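Local coordinates for response regulator aspartate phosphatase I (Bacillus subtilis subsp. subtilis, PDB 4I1A), which dephosphorylates the sporulation phosphotransferase Spo0F and activates expression, excision and transfer of the mobile element ICEBs1 by inactivating its repressor ImmR, at residues A[141-146]-A[170-175]; A[193-198]-A[205-210]; A[301-306]-A[325-330]. All coordinates share one frame; numbering follows the deposited sequence.

Contact 1: residues A[141-146]-A[170-175]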
ATOM      1  N   GLU A 141      17.896 -19.201   6.530  1.00102.95           N
ATOM      2  CA  GLU A 141      17.396 -18.848   7.857  1.00101.63           C
ATOM      3  C   GLU A 141      17.815 -17.413   8.181  1.00 94.77           C
ATOM      4  O   GLU A 141      17.120 -16.704   8.903  1.00 88.08           O
ATOM      5  CB  GLU A 141      17.862 -19.831   8.938  1.00108.69           C
ATOM      6  CG  GLU A 141      16.747 -20.733   9.500  1.00116.47           C
ATOM      7  CD  GLU A 141      15.619 -19.961  10.202  1.00117.92           C
ATOM      8  OE1 GLU A 141      14.483 -20.486  10.264  1.00115.57           O
ATOM      9  OE2 GLU A 141      15.863 -18.838  10.701  1.00114.66           O
ATOM     10  N   LYS A 142      18.956 -16.998   7.632  1.00 96.24           N
ATOM     11  CA  LYS A 142      19.378 -15.602   7.660  1.00 91.79           C
ATOM     12  C   LYS A 142      18.410 -14.754   6.848  1.00 91.33           C
ATOM     13  O   LYS A 142      17.978 -13.680   7.284  1.00 86.94           O
ATOM     14  CB  LYS A 142      20.766 -15.453   7.043  1.00 97.55           C
ATOM     15  CG  LYS A 142      21.920 -15.649   8.000  1.00104.87           C
ATOM     16  CD  LYS A 142      23.263 -15.435   7.299  1.00114.92           C
ATOM     17  CE  LYS A 142      23.687 -16.659   6.490  1.00119.56           C
ATOM     18  NZ  LYS A 142      25.056 -16.507   5.919  1.00120.69           N
ATOM     19  N   ALA A 143      18.093 -15.238   5.649  1.00 89.22           N
ATOM     20  CA  ALA A 143      17.202 -14.516   4.754  1.00 81.58           C
ATOM     21  C   ALA A 143      15.845 -14.346   5.425  1.00 73.35           C
ATOM     22  O   ALA A 143      15.281 -13.260   5.411  1.00 71.10           O
ATOM     23  CB  ALA A 143      17.069 -15.238   3.414  1.00 82.49           C
ATOM     24  N   GLU A 144      15.342 -15.416   6.034  1.00 76.44           N
ATOM     25  CA  GLU A 144      14.091 -15.357   6.779  1.00 76.97           C
ATOM     26  C   GLU A 144      14.173 -14.295   7.874  1.00 77.02           C
ATOM     27  O   GLU A 144      13.226 -13.541   8.083  1.00 79.79           O
ATOM     28  CB  GLU A 144      13.734 -16.733   7.356  1.00 88.45           C
ATOM     29  CG  GLU A 144      13.160 -17.713   6.325  1.00106.61           C
ATOM     30  CD  GLU A 144      13.288 -19.180   6.746  1.00122.08           C
ATOM     31  OE1 GLU A 144      14.061 -19.475   7.680  1.00126.77           O
ATOM     32  OE2 GLU A 144      12.614 -20.041   6.135  1.00124.49           O
ATOM     33  N   PHE A 145      15.321 -14.222   8.540  1.00 75.48           N
ATOM     34  CA  PHE A 145      15.552 -13.233   9.589  1.00 68.30           C
ATOM     35  C   PHE A 145      15.568 -11.798   9.064  1.00 72.06           C
ATOM     36  O   PHE A 145      14.918 -10.914   9.625  1.00 75.61           O
ATOM     37  CB  PHE A 145      16.871 -13.522  10.317  1.00 69.43           C
ATOM     38  CG  PHE A 145      17.269 -12.443  11.281  1.00 72.32           C
ATOM     39  CD1 PHE A 145      16.579 -12.277  12.473  1.00 71.26           C
ATOM     40  CD2 PHE A 145      18.318 -11.582  10.990  1.00 75.72           C
ATOM     41  CE1 PHE A 145      16.927 -11.276  13.366  1.00 70.41           C
ATOM     42  CE2 PHE A 145      18.675 -10.576  11.876  1.00 73.82           C
ATOM     43  CZ  PHE A 145      17.979 -10.424  13.069  1.00 74.78           C
ATOM     44  N   PHE A 146      16.326 -11.568   7.997  1.00 75.15           N
ATOM     45  CA  PHE A 146      16.392 -10.248   7.376  1.00 72.37           C
ATOM     46  C   PHE A 146      15.023  -9.757   6.904  1.00 66.79           C
ATOM     47  O   PHE A 146      14.694  -8.572   7.045  1.00 62.33           O
ATOM     48  CB  PHE A 146      17.381 -10.247   6.205  1.00 79.61           C
ATOM     49  CG  PHE A 146      18.817 -10.442   6.618  1.00 78.18           C
ATOM     50  CD1 PHE A 146      19.274  -9.972   7.842  1.00 79.26           C
ATOM     51  CD2 PHE A 146      19.706 -11.102   5.782  1.00 79.83           C
ATOM     52  CE1 PHE A 146      20.601 -10.159   8.231  1.00 87.30           C
ATOM     53  CE2 PHE A 146      21.033 -11.292   6.161  1.00 86.91           C
ATOM     54  CZ  PHE A 146      21.482 -10.819   7.387  1.00 86.17           C
ATOM     55  N   LEU A 170      16.507 -10.318  -0.153  1.00 79.43           N
ATOM     56  CA  LEU A 170      16.232 -10.475  -1.577  1.00 73.40           C
ATOM     57  C   LEU A 170      17.401 -11.086  -2.351  1.00 81.83           C
ATOM     58  O   LEU A 170      17.220 -12.081  -3.052  1.00 82.87           O
ATOM     59  CB  LEU A 170      15.836  -9.132  -2.200  1.00 74.02           C
ATOM     60  CG  LEU A 170      15.656  -9.119  -3.726  1.00 78.20           C
ATOM     61  CD1 LEU A 170      14.700 -10.228  -4.187  1.00 76.48           C
ATOM     62  CD2 LEU A 170      15.166  -7.747  -4.210  1.00 69.93           C
ATOM     63  N   LYS A 171      18.595 -10.506  -2.216  1.00 86.87           N
ATOM     64  CA  LYS A 171      19.772 -10.985  -2.956  1.00 96.63           C
ATOM     65  C   LYS A 171      20.094 -12.461  -2.696  1.00100.10           C
ATOM     66  O   LYS A 171      20.810 -13.098  -3.471  1.00101.31           O
ATOM     67  CB  LYS A 171      21.002 -10.127  -2.648  1.00106.48           C
ATOM     68  CG  LYS A 171      21.381  -9.141  -3.744  1.00110.78           C
ATOM     69  CD  LYS A 171      22.744  -8.520  -3.450  1.00112.30           C
ATOM     70  CE  LYS A 171      23.803  -9.594  -3.214  1.00114.17           C
ATOM     71  NZ  LYS A 171      25.136  -9.038  -2.845  1.00112.47           N
ATOM     72  N   ILE A 172      19.558 -12.996  -1.603  1.00 97.60           N
ATOM     73  CA  ILE A 172      19.730 -14.402  -1.270  1.00 96.13           C
ATOM     74  C   ILE A 172      18.556 -15.233  -1.791  1.00 96.85           C
ATOM     75  O   ILE A 172      18.761 -16.266  -2.429  1.00105.78           O
ATOM     76  CB  ILE A 172      19.893 -14.605   0.260  1.00 78.31           C
ATOM     77  CG1 ILE A 172      21.150 -13.888   0.766  1.00 79.40           C
ATOM     78  CG2 ILE A 172      19.951 -16.087   0.618  1.00 77.25           C
ATOM     79  CD1 ILE A 172      21.313 -13.925   2.282  1.00 80.79           C
ATOM     80  N   PHE A 173      17.332 -14.778  -1.525  1.00 89.74           N
ATOM     81  CA  PHE A 173      16.123 -15.504  -1.937  1.00 88.89           C
ATOM     82  C   PHE A 173      16.033 -15.762  -3.448  1.00 92.40           C
ATOM     83  O   PHE A 173      15.529 -16.809  -3.870  1.00 84.55           O
ATOM     84  CB  PHE A 173      14.859 -14.774  -1.464  1.00 79.90           C
ATOM     85  CG  PHE A 173      14.412 -15.146  -0.071  1.00 77.89           C
ATOM     86  CD1 PHE A 173      14.318 -16.475   0.314  1.00 79.69           C
ATOM     87  CD2 PHE A 173      14.074 -14.157   0.857  1.00 74.66           C
ATOM     88  CE1 PHE A 173      13.901 -16.818   1.602  1.00 86.94           C
ATOM     89  CE2 PHE A 173      13.652 -14.490   2.150  1.00 68.59           C
ATOM     90  CZ  PHE A 173      13.563 -15.818   2.521  1.00 83.04           C
ATOM     91  N   ARG A 174      16.517 -14.811  -4.249  1.00 98.14           N
ATOM     92  CA  ARG A 174      16.491 -14.918  -5.712  1.00104.20           C
ATOM     93  C   ARG A 174      17.058 -16.236  -6.233  1.00107.32           C
ATOM     94  O   ARG A 174      16.486 -16.850  -7.136  1.00108.39           O
ATOM     95  CB  ARG A 174      17.264 -13.763  -6.359  1.00105.55           C
ATOM     96  CG  ARG A 174      16.703 -12.394  -6.084  1.00103.77           C
ATOM     97  CD  ARG A 174      16.849 -11.473  -7.282  1.00109.98           C
ATOM     98  NE  ARG A 174      18.221 -11.415  -7.774  1.00115.26           N
ATOM     99  CZ  ARG A 174      19.087 -10.453  -7.472  1.00123.21           C
ATOM    100  NH1 ARG A 174      18.726  -9.454  -6.675  1.00121.25           N
ATOM    101  NH2 ARG A 174      20.317 -10.488  -7.971  1.00130.37           N
ATOM    102  N   GLU A 175      18.186 -16.656  -5.662  1.00106.68           N
ATOM    103  CA  GLU A 175      18.881 -17.867  -6.090  1.00111.30           C
ATOM    104  C   GLU A 175      18.034 -19.123  -5.910  1.00120.65           C
ATOM    105  O   GLU A 175      17.622 -19.747  -6.887  1.00128.95           O
ATOM    106  CB  GLU A 175      20.194 -18.019  -5.322  1.00106.03           C
ATOM    107  CG  GLU A 175      21.112 -16.812  -5.426  1.00107.99           C
ATOM    108  CD  GLU A 175      21.505 -16.491  -6.859  1.00115.08           C
ATOM    109  OE1 GLU A 175      22.431 -17.151  -7.386  1.00124.55           O
ATOM    110  OE2 GLU A 175      20.888 -15.576  -7.453  1.00107.98           O
TER
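Ala143 presses its methyl group onto the ring of Phe173, with Ile172 touching the same methyl. The ring meets Ala143 CB through a face: the carbon stands 3.8 Å from the ring centroid, 17° off the ring normal, a CH-pi contact displaced toward the CE2 and CZ rim. Alanine suits this place because its single carbon lets the backbones draw close, with Ala143 CA and Ile172 CA only 6.5 Å apart; the methyl lies on the ring face and brings no polar atom that would need a partner.

Ile172 adds its branch methyl. With CG2 anti to the backbone N and CG1 beside it (chi1 -62°), CG2 comes to 4.1 Å from Ala143 CB. The ring of Phe173 extends past Ala143, so that its CZ lies 4.0 Å from the backbone N of Glu144, an oblique approach. No hydrogen bond crosses; the side-chain contacts are apolar.

The contact joins helix 139-155 to helix 159-173 in the helical-hairpin architecture of tetratricopeptide repeats. Phe173 also packs on Gln182, Thr183 and Cys186 of helix 180-196, tying in the next helix, while Phe145 meets Phe107 of helix 102-115 edge-to-face.

Contact 2: residues A[193-198]-A[205-210]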
ATOM      1  N   ASN A 193       8.787   0.546   0.134  1.00 55.59           N
ATOM      2  CA  ASN A 193       9.693   1.570   0.639  1.00 54.45           C
ATOM      3  C   ASN A 193       9.944   2.662  -0.399  1.00 57.88           C
ATOM      4  O   ASN A 193       9.949   3.849  -0.075  1.00 58.06           O
ATOM      5  CB  ASN A 193      11.010   0.940   1.062  1.00 54.71           C
ATOM      6  CG  ASN A 193      10.929   0.276   2.423  1.00 55.91           C
ATOM      7  OD1 ASN A 193      10.610   0.924   3.416  1.00 57.67           O
ATOM      8  ND2 ASN A 193      11.227  -1.024   2.477  1.00 56.60           N
ATOM      9  N   LEU A 194      10.139   2.249  -1.648  1.00 56.53           N
ATOM     10  CA  LEU A 194      10.299   3.181  -2.758  1.00 57.72           C
ATOM     11  C   LEU A 194       9.059   4.063  -2.940  1.00 62.76           C
ATOM     12  O   LEU A 194       9.181   5.255  -3.232  1.00 62.71           O
ATOM     13  CB  LEU A 194      10.640   2.425  -4.054  1.00 54.29           C
ATOM     14  CG  LEU A 194      12.036   1.797  -4.054  1.00 62.45           C
ATOM     15  CD1 LEU A 194      12.247   0.830  -5.197  1.00 60.15           C
ATOM     16  CD2 LEU A 194      13.113   2.892  -4.065  1.00 61.75           C
ATOM     17  N   ILE A 195       7.873   3.477  -2.766  1.00 60.51           N
ATOM     18  CA  ILE A 195       6.622   4.237  -2.791  1.00 57.96           C
ATOM     19  C   ILE A 195       6.601   5.307  -1.690  1.00 59.24           C
ATOM     20  O   ILE A 195       6.258   6.464  -1.941  1.00 58.49           O
ATOM     21  CB  ILE A 195       5.388   3.311  -2.651  1.00 60.46           C
ATOM     22  CG1 ILE A 195       5.130   2.573  -3.963  1.00 56.34           C
ATOM     23  CG2 ILE A 195       4.131   4.094  -2.250  1.00 45.57           C
ATOM     24  CD1 ILE A 195       3.926   1.708  -3.909  1.00 51.53           C
ATOM     25  N   ASP A 196       6.990   4.925  -0.478  1.00 46.66           N
ATOM     26  CA  ASP A 196       7.087   5.889   0.610  1.00 50.14           C
ATOM     27  C   ASP A 196       8.080   7.028   0.332  1.00 59.57           C
ATOM     28  O   ASP A 196       7.970   8.093   0.929  1.00 65.45           O
ATOM     29  CB  ASP A 196       7.422   5.190   1.932  1.00 47.03           C
ATOM     30  CG  ASP A 196       6.296   4.308   2.422  1.00 61.00           C
ATOM     31  OD1 ASP A 196       5.151   4.493   1.953  1.00 69.56           O
ATOM     32  OD2 ASP A 196       6.553   3.439   3.284  1.00 72.01           O
ATOM     33  N   SER A 197       9.039   6.801  -0.565  1.00 53.49           N
ATOM     34  CA  SER A 197       9.989   7.838  -0.952  1.00 51.11           C
ATOM     35  C   SER A 197       9.565   8.539  -2.239  1.00 58.52           C
ATOM     36  O   SER A 197      10.349   9.296  -2.816  1.00 64.56           O
ATOM     37  CB  SER A 197      11.390   7.249  -1.178  1.00 54.76           C
ATOM     38  OG  SER A 197      11.870   6.573  -0.041  1.00 64.31           O
ATOM     39  N   LEU A 198       8.348   8.256  -2.703  1.00 54.11           N
ATOM     40  CA  LEU A 198       7.822   8.814  -3.956  1.00 51.34           C
ATOM     41  C   LEU A 198       8.670   8.461  -5.174  1.00 55.89           C
ATOM     42  O   LEU A 198       8.684   9.195  -6.168  1.00 59.72           O
ATOM     43  CB  LEU A 198       7.666  10.334  -3.866  1.00 58.46           C
ATOM     44  CG  LEU A 198       6.974  10.905  -2.629  1.00 59.35           C
ATOM     45  CD1 LEU A 198       6.764  12.390  -2.826  1.00 61.97           C
ATOM     46  CD2 LEU A 198       5.661  10.191  -2.325  1.00 46.34           C
ATOM     47  N   GLU A 205       9.428  -0.718 -11.468  1.00 75.71           N
ATOM     48  CA  GLU A 205      10.400  -1.698 -11.954  1.00 74.39           C
ATOM     49  C   GLU A 205      10.399  -2.919 -11.047  1.00 70.06           C
ATOM     50  O   GLU A 205      10.433  -4.050 -11.527  1.00 79.75           O
ATOM     51  CB  GLU A 205      11.812  -1.109 -12.046  1.00 75.19           C
ATOM     52  CG  GLU A 205      11.994   0.003 -13.071  1.00 81.86           C
ATOM     53  CD  GLU A 205      13.213   0.878 -12.769  1.00 90.35           C
ATOM     54  OE1 GLU A 205      14.150   0.392 -12.091  1.00 96.44           O
ATOM     55  OE2 GLU A 205      13.228   2.056 -13.194  1.00 83.27           O
ATOM     56  N   GLN A 206      10.360  -2.690  -9.735  1.00 65.97           N
ATOM     57  CA  GLN A 206      10.302  -3.796  -8.784  1.00 62.51           C
ATOM     58  C   GLN A 206       9.061  -4.658  -8.996  1.00 65.03           C
ATOM     59  O   GLN A 206       9.162  -5.877  -9.145  1.00 67.25           O
ATOM     60  CB  GLN A 206      10.326  -3.286  -7.348  1.00 53.84           C
ATOM     61  CG  GLN A 206      11.700  -2.854  -6.871  1.00 77.22           C
ATOM     62  CD  GLN A 206      12.747  -3.939  -7.031  1.00 88.82           C
ATOM     63  OE1 GLN A 206      12.542  -5.088  -6.635  1.00 91.28           O
ATOM     64  NE2 GLN A 206      13.876  -3.580  -7.627  1.00 95.69           N
ATOM     65  N   PHE A 207       7.895  -4.015  -9.006  1.00 57.74           N
ATOM     66  CA  PHE A 207       6.625  -4.718  -9.163  1.00 58.66           C
ATOM     67  C   PHE A 207       6.554  -5.454 -10.499  1.00 64.63           C
ATOM     68  O   PHE A 207       5.950  -6.522 -10.581  1.00 66.62           O
ATOM     69  CB  PHE A 207       5.433  -3.757  -9.015  1.00 57.85           C
ATOM     70  CG  PHE A 207       5.174  -3.305  -7.591  1.00 58.65           C
ATOM     71  CD1 PHE A 207       5.052  -4.228  -6.560  1.00 60.38           C
ATOM     72  CD2 PHE A 207       5.044  -1.955  -7.289  1.00 53.93           C
ATOM     73  CE1 PHE A 207       4.806  -3.812  -5.257  1.00 47.65           C
ATOM     74  CE2 PHE A 207       4.804  -1.533  -5.982  1.00 52.59           C
ATOM     75  CZ  PHE A 207       4.681  -2.462  -4.968  1.00 46.66           C
ATOM     76  N   LEU A 208       7.164  -4.893 -11.542  1.00 67.59           N
ATOM     77  CA  LEU A 208       7.202  -5.578 -12.844  1.00 68.98           C
ATOM     78  C   LEU A 208       7.984  -6.884 -12.757  1.00 69.50           C
ATOM     79  O   LEU A 208       7.620  -7.878 -13.385  1.00 77.65           O
ATOM     80  CB  LEU A 208       7.770  -4.684 -13.950  1.00 67.34           C
ATOM     81  CG  LEU A 208       6.801  -3.591 -14.433  1.00 73.10           C
ATOM     82  CD1 LEU A 208       7.512  -2.593 -15.338  1.00 80.30           C
ATOM     83  CD2 LEU A 208       5.592  -4.190 -15.147  1.00 61.88           C
ATOM     84  N   LYS A 209       9.053  -6.885 -11.969  1.00 73.80           N
ATOM     85  CA  LYS A 209       9.812  -8.107 -11.760  1.00 75.03           C
ATOM     86  C   LYS A 209       8.953  -9.097 -10.995  1.00 72.65           C
ATOM     87  O   LYS A 209       8.932 -10.281 -11.302  1.00 77.95           O
ATOM     88  CB  LYS A 209      11.123  -7.836 -11.014  1.00 74.31           C
ATOM     89  CG  LYS A 209      12.189  -7.167 -11.869  1.00 87.49           C
ATOM     90  CD  LYS A 209      13.588  -7.337 -11.269  1.00 93.68           C
ATOM     91  CE  LYS A 209      13.736  -6.597  -9.946  1.00 97.33           C
ATOM     92  NZ  LYS A 209      14.938  -7.045  -9.178  1.00100.34           N
ATOM     93  N   SER A 210       8.225  -8.600 -10.005  1.00 70.47           N
ATOM     94  CA  SER A 210       7.369  -9.453  -9.196  1.00 69.67           C
ATOM     95  C   SER A 210       6.334 -10.181 -10.046  1.00 73.98           C
ATOM     96  O   SER A 210       6.088 -11.370  -9.848  1.00 78.35           O
ATOM     97  CB  SER A 210       6.694  -8.624  -8.104  1.00 67.82           C
ATOM     98  OG  SER A 210       7.676  -8.022  -7.276  1.00 65.76           O
TER
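Ile195, whose side chain touches Phe207, gives its carbonyl O to the backbone N of Leu198 at 2.9 Å. This bond belongs to the Schellman motif ending helix 180-196, with Leu198 as C-prime residue; its positive phi of 59° lets the chain leave the helix. Helix 200-215 follows, and the two pack as a helical hairpin within a predicted tetratricopeptide repeat.

Across the hairpin the backbones stay apart, Leu194 CA and Gln206 CA at 9.2 Å, and longer side chains bridge the gap. Leu194 CD1 reaches Gln206 CG at 4.1 Å, the two chains crossing at about a right angle. Gln206 suits this partly exposed margin: its bend at chi2 (-55°) leaves CG to meet leucine and sets Gln206 CD 5.1 Å from Leu194 CD1.

Phe207 is buried more deeply and also packs on Asn229, Ile230 and Cys233 of helix 220-236, so one ring serves two interfaces. Nearby, Asp196 forms a salt bridge with Lys157, in the turn before helix 159-173, and Asn193 ND2 hydrogen-bonds Ser162 OG on that helix. Two apolar residues suit the other touch: Ile195 CD1 meets the edge of the Phe207 ring in its plane, 3.9 Å from CE2.

Contact 3: residues A[301-306]-A[325-330]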
ATOM      1  N   TYR A 301     -12.897   2.165   3.334  1.00 52.55           N
ATOM      2  CA  TYR A 301     -13.115   2.401   1.914  1.00 56.00           C
ATOM      3  C   TYR A 301     -14.493   3.008   1.665  1.00 59.84           C
ATOM      4  O   TYR A 301     -14.707   3.738   0.690  1.00 57.36           O
ATOM      5  CB  TYR A 301     -12.827   1.152   1.076  1.00 54.57           C
ATOM      6  CG  TYR A 301     -11.355   1.081   0.760  1.00 59.59           C
ATOM      7  CD1 TYR A 301     -10.819   1.796  -0.305  1.00 52.26           C
ATOM      8  CD2 TYR A 301     -10.487   0.369   1.573  1.00 61.87           C
ATOM      9  CE1 TYR A 301      -9.468   1.770  -0.572  1.00 51.40           C
ATOM     10  CE2 TYR A 301      -9.138   0.338   1.319  1.00 58.62           C
ATOM     11  CZ  TYR A 301      -8.631   1.034   0.247  1.00 63.72           C
ATOM     12  OH  TYR A 301      -7.281   0.989   0.001  1.00 75.27           O
ATOM     13  N   SER A 302     -15.407   2.738   2.589  1.00 56.55           N
ATOM     14  CA  SER A 302     -16.717   3.374   2.575  1.00 55.79           C
ATOM     15  C   SER A 302     -16.559   4.896   2.653  1.00 56.03           C
ATOM     16  O   SER A 302     -17.162   5.630   1.882  1.00 64.35           O
ATOM     17  CB  SER A 302     -17.571   2.839   3.723  1.00 56.57           C
ATOM     18  OG  SER A 302     -18.802   3.526   3.802  1.00 81.47           O
ATOM     19  N   ALA A 303     -15.711   5.363   3.563  1.00 52.56           N
ATOM     20  CA  ALA A 303     -15.389   6.785   3.646  1.00 52.35           C
ATOM     21  C   ALA A 303     -14.637   7.256   2.394  1.00 54.85           C
ATOM     22  O   ALA A 303     -14.873   8.357   1.876  1.00 53.75           O
ATOM     23  CB  ALA A 303     -14.584   7.081   4.909  1.00 48.07           C
ATOM     24  N   LYS A 304     -13.744   6.418   1.888  1.00 43.23           N
ATOM     25  CA  LYS A 304     -13.001   6.804   0.702  1.00 45.25           C
ATOM     26  C   LYS A 304     -13.882   6.907  -0.547  1.00 45.25           C
ATOM     27  O   LYS A 304     -13.740   7.856  -1.325  1.00 45.46           O
ATOM     28  CB  LYS A 304     -11.787   5.885   0.490  1.00 48.10           C
ATOM     29  CG  LYS A 304     -10.670   6.136   1.512  1.00 48.57           C
ATOM     30  CD  LYS A 304      -9.601   5.046   1.490  1.00 58.30           C
ATOM     31  CE  LYS A 304      -8.417   5.465   2.369  1.00 61.36           C
ATOM     32  NZ  LYS A 304      -7.478   4.351   2.664  1.00 55.60           N
ATOM     33  N   PHE A 305     -14.787   5.945  -0.746  1.00 41.59           N
ATOM     34  CA  PHE A 305     -15.772   6.067  -1.836  1.00 44.54           C
ATOM     35  C   PHE A 305     -16.624   7.334  -1.706  1.00 41.13           C
ATOM     36  O   PHE A 305     -16.928   7.986  -2.705  1.00 43.75           O
ATOM     37  CB  PHE A 305     -16.646   4.816  -1.966  1.00 49.27           C
ATOM     38  CG  PHE A 305     -15.978   3.698  -2.712  1.00 52.94           C
ATOM     39  CD1 PHE A 305     -15.763   3.794  -4.085  1.00 47.38           C
ATOM     40  CD2 PHE A 305     -15.522   2.567  -2.043  1.00 53.27           C
ATOM     41  CE1 PHE A 305     -15.122   2.767  -4.782  1.00 48.58           C
ATOM     42  CE2 PHE A 305     -14.884   1.536  -2.736  1.00 49.18           C
ATOM     43  CZ  PHE A 305     -14.691   1.635  -4.104  1.00 46.05           C
ATOM     44  N   LYS A 306     -16.940   7.722  -0.471  1.00 48.26           N
ATOM     45  CA  LYS A 306     -17.667   8.975  -0.234  1.00 57.04           C
ATOM     46  C   LYS A 306     -16.921  10.223  -0.723  1.00 56.31           C
ATOM     47  O   LYS A 306     -17.550  11.215  -1.112  1.00 52.14           O
ATOM     48  CB  LYS A 306     -18.084   9.129   1.236  1.00 57.97           C
ATOM     49  CG  LYS A 306     -19.034   8.038   1.738  1.00 66.15           C
ATOM     50  CD  LYS A 306     -20.122   7.692   0.704  1.00 83.91           C
ATOM     51  CE  LYS A 306     -20.664   6.255   0.876  1.00 81.03           C
ATOM     52  NZ  LYS A 306     -19.607   5.190   0.698  1.00 57.64           N
ATOM     53  N   PHE A 325     -13.466  12.770   5.479  1.00 49.69           N
ATOM     54  CA  PHE A 325     -12.193  13.143   6.115  1.00 54.46           C
ATOM     55  C   PHE A 325     -12.303  13.175   7.627  1.00 52.08           C
ATOM     56  O   PHE A 325     -11.359  12.833   8.329  1.00 52.21           O
ATOM     57  CB  PHE A 325     -11.637  14.491   5.589  1.00 47.72           C
ATOM     58  CG  PHE A 325     -10.903  14.360   4.274  1.00 55.50           C
ATOM     59  CD1 PHE A 325      -9.698  13.681   4.206  1.00 63.06           C
ATOM     60  CD2 PHE A 325     -11.429  14.887   3.109  1.00 64.25           C
ATOM     61  CE1 PHE A 325      -9.027  13.540   3.000  1.00 67.17           C
ATOM     62  CE2 PHE A 325     -10.763  14.752   1.904  1.00 70.26           C
ATOM     63  CZ  PHE A 325      -9.563  14.075   1.848  1.00 66.58           C
ATOM     64  N   SER A 326     -13.455  13.595   8.126  1.00 51.47           N
ATOM     65  CA  SER A 326     -13.724  13.501   9.551  1.00 62.24           C
ATOM     66  C   SER A 326     -13.618  12.045   9.990  1.00 61.82           C
ATOM     67  O   SER A 326     -12.997  11.749  11.006  1.00 63.12           O
ATOM     68  CB  SER A 326     -15.125  14.028   9.889  1.00 74.58           C
ATOM     69  OG  SER A 326     -15.202  15.434   9.774  1.00 84.50           O
ATOM     70  N   TYR A 327     -14.220  11.131   9.229  1.00 56.54           N
ATOM     71  CA  TYR A 327     -14.200   9.737   9.653  1.00 59.62           C
ATOM     72  C   TYR A 327     -12.769   9.222   9.688  1.00 52.49           C
ATOM     73  O   TYR A 327     -12.340   8.619  10.677  1.00 49.20           O
ATOM     74  CB  TYR A 327     -15.067   8.809   8.785  1.00 52.95           C
ATOM     75  CG  TYR A 327     -14.857   7.371   9.212  1.00 58.73           C
ATOM     76  CD1 TYR A 327     -15.559   6.839  10.298  1.00 55.32           C
ATOM     77  CD2 TYR A 327     -13.911   6.563   8.579  1.00 55.04           C
ATOM     78  CE1 TYR A 327     -15.347   5.534  10.720  1.00 57.91           C
ATOM     79  CE2 TYR A 327     -13.693   5.257   8.993  1.00 54.47           C
ATOM     80  CZ  TYR A 327     -14.408   4.749  10.059  1.00 62.34           C
ATOM     81  OH  TYR A 327     -14.168   3.457  10.466  1.00 72.74           O
ATOM     82  N   LEU A 328     -12.044   9.464   8.600  1.00 50.23           N
ATOM     83  CA  LEU A 328     -10.658   9.013   8.477  1.00 54.30           C
ATOM     84  C   LEU A 328      -9.777   9.587   9.582  1.00 55.48           C
ATOM     85  O   LEU A 328      -9.045   8.849  10.243  1.00 53.51           O
ATOM     86  CB  LEU A 328     -10.100   9.377   7.107  1.00 50.92           C
ATOM     87  CG  LEU A 328     -10.700   8.571   5.956  1.00 52.56           C
ATOM     88  CD1 LEU A 328     -10.222   9.088   4.600  1.00 50.49           C
ATOM     89  CD2 LEU A 328     -10.384   7.083   6.128  1.00 48.26           C
ATOM     90  N   ALA A 329      -9.866  10.897   9.785  1.00 55.92           N
ATOM     91  CA  ALA A 329      -9.111  11.569  10.840  1.00 58.79           C
ATOM     92  C   ALA A 329      -9.441  11.013  12.224  1.00 66.96           C
ATOM     93  O   ALA A 329      -8.554  10.857  13.060  1.00 70.22           O
ATOM     94  CB  ALA A 329      -9.351  13.086  10.799  1.00 51.89           C
ATOM     95  N   SER A 330     -10.710  10.705  12.468  1.00 64.79           N
ATOM     96  CA  SER A 330     -11.099  10.183  13.779  1.00 62.67           C
ATOM     97  C   SER A 330     -10.482   8.807  14.002  1.00 56.33           C
ATOM     98  O   SER A 330     -10.287   8.386  15.138  1.00 57.68           O
ATOM     99  CB  SER A 330     -12.618  10.094  13.910  1.00 63.46           C
ATOM    100  OG  SER A 330     -13.110   8.982  13.187  1.00 69.51           O
TER
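Lys304 touches Leu328 and the Ala303 methyl meets Tyr327, and these four residues join helix 299-313 to helix 318-330. Beyond CB, the first lysine carbon to touch across the contact is CG, 4.3 Å from Leu328 CD1. The next, CD, lies 3.8 Å above the plane of the Tyr301 ring, offset toward its rim, one turn earlier on the same helix. From there the chain stays extended and delivers NZ to two carboxylates, forming salt bridges with Glu300 and with Asp336. Lysine therefore suits a buried place: its methylenes behave as hydrocarbon, and its ammonium is met by acids.

The neighbouring Ala303 does the closer packing. Its CB is 3.8 Å from Tyr327 CD2, an oblique approach to the ring, and 4.3 Å from Leu328 CG. Tyr327 holds its ring there with CG anti to the backbone N (chi1 174°). The small alanine fits where Ala303 and Tyr327 are the backbone positions nearest each other; the axes of the two short segments approach to 9.2 Å at 148°, a roughly antiparallel pairing. Leu328 and Phe325 also pack on helix 334-351, which extends the superhelical array of repeats.

Two further polar side chains bond within their own helices: Lys306 NZ hydrogen-bonds Ser302 O, and Ser330 OG hydrogen-bonds Tyr327 O. Chemically, then, the interface is hydrocarbon without a hydrogen bond of its own, and the two acids around Lys304 probably stabilise its charged form at the boundary with helix 334-351.

The three contacts follow one another along the chain, and each joins neighbouring helices of the all-helical tetratricopeptide array. Contact 1 joins helices 139-155 and 159-173, contact 2 helices 180-196 and 200-215, and contact 3 helices 299-313 and 318-330. The centres of contacts 1 and 2 are about 18 Å apart and their helices 159-173 and 180-196 are consecutive; the centre of contact 3 lies about 26 Å from that of contact 2 and about 38 Å from that of contact 1, on the opposite side of the chain's centre from both. None touches another; each is a separate helix-to-helix junction along an extended scaffold, consistent with a repeat domain that can change its overall shape.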